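Local coordinates for protein, Family 18 Chitinase (Crocus vernus, PDB 3SIM), which probably hydrolyses chitin, as a plant glycoside hydrolase of family 18 built on a TIM barrel, at residues V4-Y9 with V32-V37; D19-P24 with S261-E266; G121-Y126 with F156-P161. All coordinates share one frame; numbering follows the deposited sequence.

Contact 1 of 3, residues V4-Y9 with V32-V37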
loop_
_atom_site.group_PDB
_atom_site.type_symbol
_atom_site.label_atom_id
_atom_site.label_comp_id
_atom_site.label_asym_id
_atom_site.label_seq_id
_atom_site.Cartn_x
_atom_site.Cartn_y
_atom_site.Cartn_z
ATOM N N VAL A 4 -5.754 -5.284 4.746
ATOM C CA VAL A 4 -4.626 -5.113 3.863
ATOM C C VAL A 4 -3.267 -5.412 4.558
ATOM O O VAL A 4 -2.922 -4.826 5.517
ATOM C CB VAL A 4 -4.619 -3.714 3.284
ATOM C CG1 VAL A 4 -3.577 -3.583 2.286
ATOM C CG2 VAL A 4 -5.933 -3.338 2.719
ATOM N N GLU A 5 -2.553 -6.368 4.009
ATOM C CA GLU A 5 -1.242 -6.819 4.445
ATOM C C GLU A 5 -0.092 -6.529 3.475
ATOM O O GLU A 5 0.036 -7.177 2.490
ATOM C CB GLU A 5 -1.280 -8.312 4.774
ATOM C CG GLU A 5 -0.061 -8.904 5.406
ATOM C CD GLU A 5 0.067 -8.656 6.961
ATOM O OE1 GLU A 5 -0.776 -8.049 7.549
ATOM O OE2 GLU A 5 1.011 -9.063 7.567
ATOM N N TYR A 6 0.748 -5.550 3.780
ATOM C CA TYR A 6 1.963 -5.333 2.988
ATOM C C TYR A 6 2.988 -6.517 3.154
ATOM O O TYR A 6 3.092 -7.028 4.199
ATOM C CB TYR A 6 2.584 -3.959 3.210
ATOM C CG TYR A 6 1.760 -2.814 2.646
ATOM C CD1 TYR A 6 2.083 -2.197 1.472
ATOM C CD2 TYR A 6 0.592 -2.440 3.239
ATOM C CE1 TYR A 6 1.289 -1.163 0.979
ATOM C CE2 TYR A 6 -0.194 -1.464 2.759
ATOM C CZ TYR A 6 0.138 -0.815 1.633
ATOM O OH TYR A 6 -0.661 0.159 1.191
ATOM N N ILE A 7 3.636 -6.923 2.088
ATOM C CA ILE A 7 4.560 -8.044 2.094
ATOM C C ILE A 7 5.649 -7.988 1.006
ATOM O O ILE A 7 5.459 -7.546 -0.088
ATOM C CB ILE A 7 3.815 -9.444 2.039
ATOM C CG1 ILE A 7 4.775 -10.648 2.197
ATOM C CG2 ILE A 7 3.128 -9.607 0.793
ATOM C CD1 ILE A 7 4.147 -11.860 2.504
ATOM N N GLY A 8 6.778 -8.553 1.390
ATOM C CA GLY A 8 8.033 -8.497 0.697
ATOM C C GLY A 8 9.117 -7.441 0.971
ATOM O O GLY A 8 10.051 -7.422 0.276
ATOM N N TYR A 9 8.906 -6.583 1.962
ATOM C CA TYR A 9 9.833 -5.608 2.465
ATOM C C TYR A 9 9.627 -5.428 3.994
ATOM O O TYR A 9 8.534 -5.401 4.433
ATOM C CB TYR A 9 9.657 -4.296 1.723
ATOM C CG TYR A 9 10.776 -3.303 1.903
ATOM C CD1 TYR A 9 11.849 -3.291 1.076
ATOM C CD2 TYR A 9 10.740 -2.410 2.908
ATOM C CE1 TYR A 9 12.833 -2.432 1.251
ATOM C CE2 TYR A 9 11.702 -1.529 3.090
ATOM C CZ TYR A 9 12.756 -1.536 2.274
ATOM O OH TYR A 9 13.698 -0.638 2.487
ATOM N N VAL A 32 -0.387 -7.033 -0.386
ATOM C CA VAL A 32 0.230 -6.011 -1.223
ATOM C C VAL A 32 1.777 -6.149 -1.425
ATOM O O VAL A 32 2.556 -5.907 -0.531
ATOM C CB VAL A 32 -0.197 -4.528 -0.799
ATOM C CG1 VAL A 32 0.447 -3.511 -1.638
ATOM C CG2 VAL A 32 -1.659 -4.362 -0.706
ATOM N N LEU A 33 2.184 -6.555 -2.606
ATOM C CA LEU A 33 3.598 -6.848 -2.885
ATOM C C LEU A 33 4.508 -5.571 -2.898
ATOM O O LEU A 33 4.245 -4.657 -3.594
ATOM C CB LEU A 33 3.735 -7.621 -4.193
ATOM C CG LEU A 33 3.093 -8.988 -4.348
ATOM C CD1 LEU A 33 3.058 -9.456 -5.760
ATOM C CD2 LEU A 33 3.800 -9.981 -3.462
ATOM N N SER A 34 5.560 -5.567 -2.124
ATOM C CA SER A 34 6.404 -4.405 -2.052
ATOM C C SER A 34 7.874 -4.643 -2.379
ATOM O O SER A 34 8.522 -5.337 -1.676
ATOM C CB SER A 34 6.316 -3.772 -0.654
ATOM O OG SER A 34 5.202 -4.125 0.077
ATOM N N PHE A 35 8.411 -4.045 -3.417
ATOM C CA PHE A 35 7.831 -3.090 -4.316
ATOM C C PHE A 35 8.219 -3.354 -5.811
ATOM O O PHE A 35 9.147 -4.027 -6.105
ATOM C CB PHE A 35 8.303 -1.678 -3.962
ATOM C CG PHE A 35 7.899 -1.190 -2.605
ATOM C CD1 PHE A 35 6.751 -0.503 -2.431
ATOM C CD2 PHE A 35 8.696 -1.406 -1.516
ATOM C CE1 PHE A 35 6.397 -0.051 -1.222
ATOM C CE2 PHE A 35 8.334 -0.950 -0.280
ATOM C CZ PHE A 35 7.185 -0.274 -0.134
ATOM N N ALA A 36 7.456 -2.778 -6.707
ATOM C CA ALA A 36 7.863 -2.544 -8.060
ATOM C C ALA A 36 8.295 -1.087 -8.156
ATOM O O ALA A 36 7.595 -0.234 -7.728
ATOM C CB ALA A 36 6.777 -2.832 -9.013
ATOM N N VAL A 37 9.488 -0.873 -8.689
ATOM C CA VAL A 37 10.150 0.410 -8.794
ATOM C C VAL A 37 10.697 0.690 -10.205
ATOM O O VAL A 37 11.311 -0.148 -10.783
ATOM C CB VAL A 37 11.321 0.565 -7.767
ATOM C CG1 VAL A 37 11.724 1.967 -7.626
ATOM C CG2 VAL A 37 11.010 0.029 -6.435
#
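Y6 and I7 run beside V32 and L33 as a parallel strand pair, their N-to-C directions 34° apart. Backbone bonds knit the two edges together: V32 N reaches E5 O at 2.9 Å, I7 N reaches V32 O at 3.0 Å, and S34 N reaches I7 O at 2.8 Å. The hydroxyl of S34 adds at most a weak bond, its one proton lying within reach of both I7 O and V32 O.

Apolar contact is concentrated at V32. Its CB sits over one face of the Y6 ring, 4.2 Å from the centroid, in a CH-pi contact set toward the rim. The two valine branches divide the work. CG1, anti to the backbone N (chi1 179°), lies alongside Y6 CE1, whereas CG2 meets V4 CG1 at 3.6 Å. Beyond the strand end, G8 has a positive phi at which a CB would be jammed against its preceding carbonyl, so the position calls for glycine. The chain then delivers Y9 to F35 in a T-shaped pair: the edge of F35 addresses the face of Y9, planes at 64°, with F35 CE2 4.0 Å from Y9 CG. F35 follows a cis peptide bond; non-prolyl cis peptides of this kind recur in family 18 chitinases.

Within the barrel, strand 2-7 pairs on its other side with strand 250-253, and strand 28-37 pairs with strand 76-83. Y6 and V32 face inward, where Y6 stacks with W253 and its OH bonds to S160 and N184, while V32 touches D123. On the opposite face, I7 packs on A255 and D256 of helix 255-258, and L33 lies against V78 and the loop residues F17, W56 and L119.

Contact 2 of 3, residues D19-P24 with S261-E266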
loop_
_atom_site.group_PDB
_atom_site.type_symbol
_atom_site.label_atom_id
_atom_site.label_comp_id
_atom_site.label_asym_id
_atom_site.label_seq_id
_atom_site.Cartn_x
_atom_site.Cartn_y
_atom_site.Cartn_z
ATOM N N ASP A 19 2.654 -18.302 5.448
ATOM C CA ASP A 19 3.000 -18.005 6.800
ATOM C C ASP A 19 1.986 -17.083 7.540
ATOM O O ASP A 19 1.953 -17.043 8.721
ATOM C CB ASP A 19 4.415 -17.479 6.937
ATOM C CG ASP A 19 5.481 -18.477 6.539
ATOM O OD1 ASP A 19 5.316 -19.670 6.590
ATOM O OD2 ASP A 19 6.487 -18.013 6.164
ATOM N N VAL A 20 1.249 -16.282 6.804
ATOM C CA VAL A 20 0.371 -15.291 7.370
ATOM C C VAL A 20 -1.043 -15.808 7.661
ATOM O O VAL A 20 -1.706 -16.234 6.811
ATOM C CB VAL A 20 0.347 -14.005 6.509
ATOM C CG1 VAL A 20 -0.600 -13.003 7.078
ATOM C CG2 VAL A 20 1.712 -13.439 6.366
ATOM N N PRO A 21 -1.492 -15.681 8.898
ATOM C CA PRO A 21 -2.851 -16.076 9.259
ATOM C C PRO A 21 -3.916 -15.307 8.465
ATOM O O PRO A 21 -3.936 -14.119 8.437
ATOM C CB PRO A 21 -2.950 -15.734 10.741
ATOM C CG PRO A 21 -1.752 -15.052 11.095
ATOM C CD PRO A 21 -0.801 -15.023 10.006
ATOM N N ILE A 22 -4.786 -16.051 7.827
ATOM C CA ILE A 22 -5.868 -15.525 7.064
ATOM C C ILE A 22 -7.223 -15.962 7.670
ATOM O O ILE A 22 -7.570 -17.101 7.620
ATOM C CB ILE A 22 -5.768 -15.990 5.567
ATOM C CG1 ILE A 22 -4.476 -15.481 4.893
ATOM C CG2 ILE A 22 -6.959 -15.607 4.818
ATOM C CD1 ILE A 22 -4.089 -16.181 3.685
ATOM N N ASN A 23 -7.951 -14.995 8.180
ATOM C CA ASN A 23 -9.245 -15.204 8.759
ATOM C C ASN A 23 -10.307 -15.337 7.670
ATOM O O ASN A 23 -10.553 -14.421 6.978
ATOM C CB ASN A 23 -9.597 -14.046 9.674
ATOM C CG ASN A 23 -10.862 -14.301 10.526
ATOM O OD1 ASN A 23 -10.866 -14.044 11.687
ATOM N ND2 ASN A 23 -11.896 -14.703 9.914
ATOM N N PRO A 24 -10.934 -16.496 7.598
ATOM C CA PRO A 24 -11.897 -16.840 6.555
ATOM C C PRO A 24 -13.194 -16.013 6.512
ATOM O O PRO A 24 -13.856 -16.030 5.545
ATOM C CB PRO A 24 -12.166 -18.333 6.800
ATOM C CG PRO A 24 -11.912 -18.504 8.091
ATOM C CD PRO A 24 -10.808 -17.600 8.519
ATOM N N SER A 261 6.884 -11.048 16.020
ATOM C CA SER A 261 5.776 -11.066 16.953
ATOM C C SER A 261 4.835 -12.271 16.712
ATOM O O SER A 261 3.745 -12.357 17.225
ATOM C CB SER A 261 5.037 -9.732 16.863
ATOM O OG SER A 261 4.611 -9.423 15.602
ATOM N N ASP A 262 5.301 -13.143 15.856
ATOM C CA ASP A 262 4.595 -14.283 15.347
ATOM C C ASP A 262 3.198 -14.019 14.728
ATOM O O ASP A 262 2.336 -14.782 14.926
ATOM C CB ASP A 262 4.440 -15.370 16.410
ATOM C CG ASP A 262 5.744 -15.770 17.047
ATOM O OD1 ASP A 262 6.541 -16.447 16.395
ATOM O OD2 ASP A 262 5.959 -15.392 18.184
ATOM N N PHE A 263 2.997 -12.918 14.051
ATOM C CA PHE A 263 1.743 -12.592 13.435
ATOM C C PHE A 263 0.592 -12.419 14.450
ATOM O O PHE A 263 -0.542 -12.506 14.112
ATOM C CB PHE A 263 1.421 -13.591 12.354
ATOM C CG PHE A 263 2.559 -13.788 11.368
ATOM C CD1 PHE A 263 2.916 -12.805 10.506
ATOM C CD2 PHE A 263 3.306 -14.918 11.380
ATOM C CE1 PHE A 263 3.948 -12.979 9.649
ATOM C CE2 PHE A 263 4.356 -15.094 10.493
ATOM C CZ PHE A 263 4.679 -14.143 9.655
ATOM N N ARG A 264 0.932 -12.148 15.691
ATOM C CA ARG A 264 -0.097 -11.978 16.681
ATOM C C ARG A 264 -1.032 -10.791 16.334
ATOM O O ARG A 264 -2.195 -10.888 16.444
ATOM C CB ARG A 264 0.454 -11.908 18.095
ATOM C CG ARG A 264 0.810 -10.626 18.612
ATOM C CD ARG A 264 0.511 -10.526 20.094
ATOM N NE ARG A 264 1.439 -11.279 20.895
ATOM C CZ ARG A 264 1.124 -11.997 21.963
ATOM N NH1 ARG A 264 -0.085 -12.064 22.412
ATOM N NH2 ARG A 264 2.060 -12.630 22.555
ATOM N N TYR A 265 -0.454 -9.724 15.848
ATOM C CA TYR A 265 -1.197 -8.552 15.466
ATOM C C TYR A 265 -2.151 -8.742 14.260
ATOM O O TYR A 265 -3.222 -8.345 14.284
ATOM C CB TYR A 265 -0.343 -7.286 15.505
ATOM C CG TYR A 265 0.330 -7.060 16.896
ATOM C CD1 TYR A 265 -0.430 -6.840 18.051
ATOM C CD2 TYR A 265 1.705 -7.088 17.041
ATOM C CE1 TYR A 265 0.175 -6.644 19.274
ATOM C CE2 TYR A 265 2.303 -6.873 18.263
ATOM C CZ TYR A 265 1.558 -6.670 19.369
ATOM O OH TYR A 265 2.224 -6.480 20.524
ATOM N N GLU A 266 -1.677 -9.447 13.238
ATOM C CA GLU A 266 -2.525 -9.799 12.106
ATOM C C GLU A 266 -3.760 -10.573 12.574
ATOM O O GLU A 266 -4.878 -10.300 12.135
ATOM C CB GLU A 266 -1.741 -10.626 11.084
ATOM C CG GLU A 266 -0.876 -9.797 10.148
ATOM C CD GLU A 266 0.484 -9.480 10.738
ATOM O OE1 GLU A 266 1.312 -8.870 10.031
ATOM O OE2 GLU A 266 0.722 -9.840 11.910
#
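OE1 of E266, a residue whose aliphatic stem lies loosely beside V20 and P21, is hydrogen-bonded to S258 OG and also lies close to the E5 carboxylate, a proximity that may mean the two acids share a proton. Below that polar end the contact is apolar: E266 CG stands 4.4 Å from V20 CG1, and E266 CB stands at the same distance from P21 CG.

F263 carries most of the packing. Its CB rests against the proline ring, with P21 CD 3.5 Å away, and the two side chains cross at about a right angle. Further out, the carbonyl of D19 lies over one face of the phenyl ring, D19 O being 3.6 Å from F263 CE2. The V20 side chain also runs at about a right angle to that of F263, its CG2 reaching F263 CE1 at 4.0 Å. With CG anti to its own carbonyl carbon (chi1 -51°), F263 directs the ring along D19 and V20.

The backbone around F263 is a junction between two helices. Helix 255-258 ends in a Schellman motif with D262 as its C-prime residue, F263 N bonding back to S258 O. Overlapping this motif is a type I' turn from S261 to R264, in which R264 N bonds to S261 O at 3.2 Å, and F263 itself takes the N-cap position of helix 264-274. In TIM-barrel terms, F263 and E266 set the last helix of the chain against the loop between strands 2-7 and 28-37. The D19 carboxylate is engaged elsewhere, OD2 accepting from K16 N. F263 also touches V15, and V20 leans on A255.

Contact 3 of 3, residues G121-Y126 with F156-P161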
loop_
_atom_site.group_PDB
_atom_site.type_symbol
_atom_site.label_atom_id
_atom_site.label_comp_id
_atom_site.label_asym_id
_atom_site.label_seq_id
_atom_site.Cartn_x
_atom_site.Cartn_y
_atom_site.Cartn_z
ATOM N N GLY A 121 -4.787 -5.696 -8.495
ATOM C CA GLY A 121 -4.694 -4.301 -8.178
ATOM C C GLY A 121 -3.318 -3.667 -8.072
ATOM O O GLY A 121 -2.347 -4.333 -8.121
ATOM N N ILE A 122 -3.283 -2.353 -7.952
ATOM C CA ILE A 122 -2.075 -1.609 -7.589
ATOM C C ILE A 122 -2.240 -0.641 -6.394
ATOM O O ILE A 122 -3.326 -0.247 -6.056
ATOM C CB ILE A 122 -1.328 -0.919 -8.760
ATOM C CG1 ILE A 122 -1.879 0.449 -9.084
ATOM C CG2 ILE A 122 -1.330 -1.735 -9.958
ATOM C CD1 ILE A 122 -3.230 0.469 -9.248
ATOM N N ASP A 123 -1.131 -0.278 -5.804
ATOM C CA ASP A 123 -1.055 0.675 -4.717
ATOM C C ASP A 123 0.026 1.717 -5.043
ATOM O O ASP A 123 1.038 1.398 -5.565
ATOM C CB ASP A 123 -0.773 0.017 -3.374
ATOM C CG ASP A 123 -0.453 1.044 -2.236
ATOM O OD1 ASP A 123 -1.220 1.960 -1.960
ATOM O OD2 ASP A 123 0.604 0.967 -1.681
ATOM N N ILE A 124 -0.224 2.944 -4.662
ATOM C CA ILE A 124 0.727 3.996 -4.937
ATOM C C ILE A 124 1.486 4.456 -3.695
ATOM O O ILE A 124 0.903 4.959 -2.787
ATOM C CB ILE A 124 0.091 5.218 -5.626
ATOM C CG1 ILE A 124 -0.897 4.792 -6.730
ATOM C CG2 ILE A 124 1.112 6.164 -6.021
ATOM C CD1 ILE A 124 -0.306 4.046 -7.829
ATOM N N ASP A 125 2.772 4.203 -3.657
ATOM C CA ASP A 125 3.618 4.535 -2.508
ATOM C C ASP A 125 4.939 5.311 -2.814
ATOM O O ASP A 125 5.942 5.014 -2.275
ATOM C CB ASP A 125 3.841 3.336 -1.568
ATOM C CG ASP A 125 4.640 3.728 -0.223
ATOM O OD1 ASP A 125 5.507 2.992 0.120
ATOM O OD2 ASP A 125 4.402 4.757 0.351
ATOM N N TYR A 126 4.910 6.262 -3.731
ATOM C CA TYR A 126 5.992 7.199 -3.859
ATOM C C TYR A 126 6.027 8.170 -2.642
ATOM O O TYR A 126 5.021 8.619 -2.195
ATOM C CB TYR A 126 5.954 7.929 -5.160
ATOM C CG TYR A 126 6.309 7.142 -6.348
ATOM C CD1 TYR A 126 7.628 6.969 -6.724
ATOM C CD2 TYR A 126 5.327 6.588 -7.146
ATOM C CE1 TYR A 126 7.949 6.238 -7.818
ATOM C CE2 TYR A 126 5.634 5.889 -8.243
ATOM C CZ TYR A 126 6.944 5.696 -8.593
ATOM O OH TYR A 126 7.214 4.978 -9.683
ATOM N N PHE A 156 -8.918 -2.875 -8.811
ATOM C CA PHE A 156 -8.794 -1.823 -7.833
ATOM C C PHE A 156 -7.450 -1.100 -7.780
ATOM O O PHE A 156 -6.442 -1.579 -8.244
ATOM C CB PHE A 156 -9.178 -2.322 -6.417
ATOM C CG PHE A 156 -8.258 -3.362 -5.858
ATOM C CD1 PHE A 156 -8.401 -4.689 -6.166
ATOM C CD2 PHE A 156 -7.248 -3.015 -4.996
ATOM C CE1 PHE A 156 -7.547 -5.630 -5.659
ATOM C CE2 PHE A 156 -6.424 -3.943 -4.484
ATOM C CZ PHE A 156 -6.573 -5.256 -4.817
ATOM N N ALA A 157 -7.509 0.079 -7.202
ATOM C CA ALA A 157 -6.371 0.905 -6.861
ATOM C C ALA A 157 -6.487 1.687 -5.536
ATOM O O ALA A 157 -7.515 2.194 -5.213
ATOM C CB ALA A 157 -6.059 1.816 -7.972
ATOM N N SER A 158 -5.366 1.772 -4.837
ATOM C CA SER A 158 -5.175 2.464 -3.579
ATOM C C SER A 158 -3.967 3.439 -3.571
ATOM O O SER A 158 -3.049 3.299 -4.314
ATOM C CB SER A 158 -4.959 1.468 -2.441
ATOM O OG SER A 158 -3.840 0.668 -2.643
ATOM N N ILE A 159 -4.003 4.370 -2.645
ATOM C CA ILE A 159 -2.896 5.275 -2.382
ATOM C C ILE A 159 -2.471 5.197 -0.911
ATOM O O ILE A 159 -3.267 4.911 -0.093
ATOM C CB ILE A 159 -3.165 6.742 -2.848
ATOM C CG1 ILE A 159 -4.388 7.354 -2.169
ATOM C CG2 ILE A 159 -3.307 6.848 -4.298
ATOM C CD1 ILE A 159 -4.669 8.761 -2.519
ATOM N N SER A 160 -1.212 5.471 -0.596
ATOM C CA SER A 160 -0.739 5.386 0.756
ATOM C C SER A 160 -0.014 6.653 1.262
ATOM O O SER A 160 1.094 6.604 1.577
ATOM C CB SER A 160 0.081 4.102 1.000
ATOM O OG SER A 160 -0.426 2.963 0.434
ATOM N N PRO A 161 -0.718 7.766 1.358
ATOM C CA PRO A 161 -0.158 9.022 1.821
ATOM C C PRO A 161 0.102 9.151 3.348
ATOM O O PRO A 161 -0.190 8.296 4.132
ATOM C CB PRO A 161 -1.191 10.049 1.340
ATOM C CG PRO A 161 -2.374 9.423 1.415
ATOM C CD PRO A 161 -2.149 7.931 1.166
HETATM O O HOH W 1 -3.851 -1.779 -3.335
#
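D123 swings its carboxylate toward S158 and S160 by placing CG anti to the backbone N (chi1 170°), while S158 OG sits between its own N and carbonyl carbon (chi1 60°). OD1 of D123 thus takes a 2.7 Å bond from S160 OG, on the syn side and slightly out of plane, and lies 3.0 Å from S158 OG. OD2 bonds to S81, and S160 OG also bonds to Y6 OH. Backbone bonds between the parallel strands, among them I124 N to S158 O at 2.9 Å, hold the register.

At the strand start, G121 CA sits over the centre of the F156 ring, 3.9 Å from the centroid; a CB on G121 would clash there. On the opposite face of the sheet, I122 CD1 presses tightly on A157 CB at 3.4 Å, and I124 meets I159. The two strands belong to a beta-alpha-beta unit with helix 134-150, and G121-Y126 lies in the DxxDxDxE signature of family 18, completed by E127. An alanine in place of D123 would probably rob the S160 hydroxyl of its OD1 acceptor and leave S158 OG one possible partner fewer. Bonds at both carboxylate oxygens restrict the rotation of this signature acid.

Overall arrangement
From the N terminus, strand 2-7 leads into a long connection that contact 1 closes when strand 28-37 returns beside it. Residues 19-24 lie within that connection, and their partners come only near the C terminus, so contacts 1 and 2 cross along the chain. Contact 3 closes later, around helix 134-150, in series with contact 1 and wholly within the span of contact 2. Contacts 1 and 3 meet inside the barrel through the Y6 hydroxyl. Contact 2 instead joins the final helix to an early loop, meeting contact 1 at the E5 and E266 carboxylates; its nearest atoms are about 14 Å from contact 3.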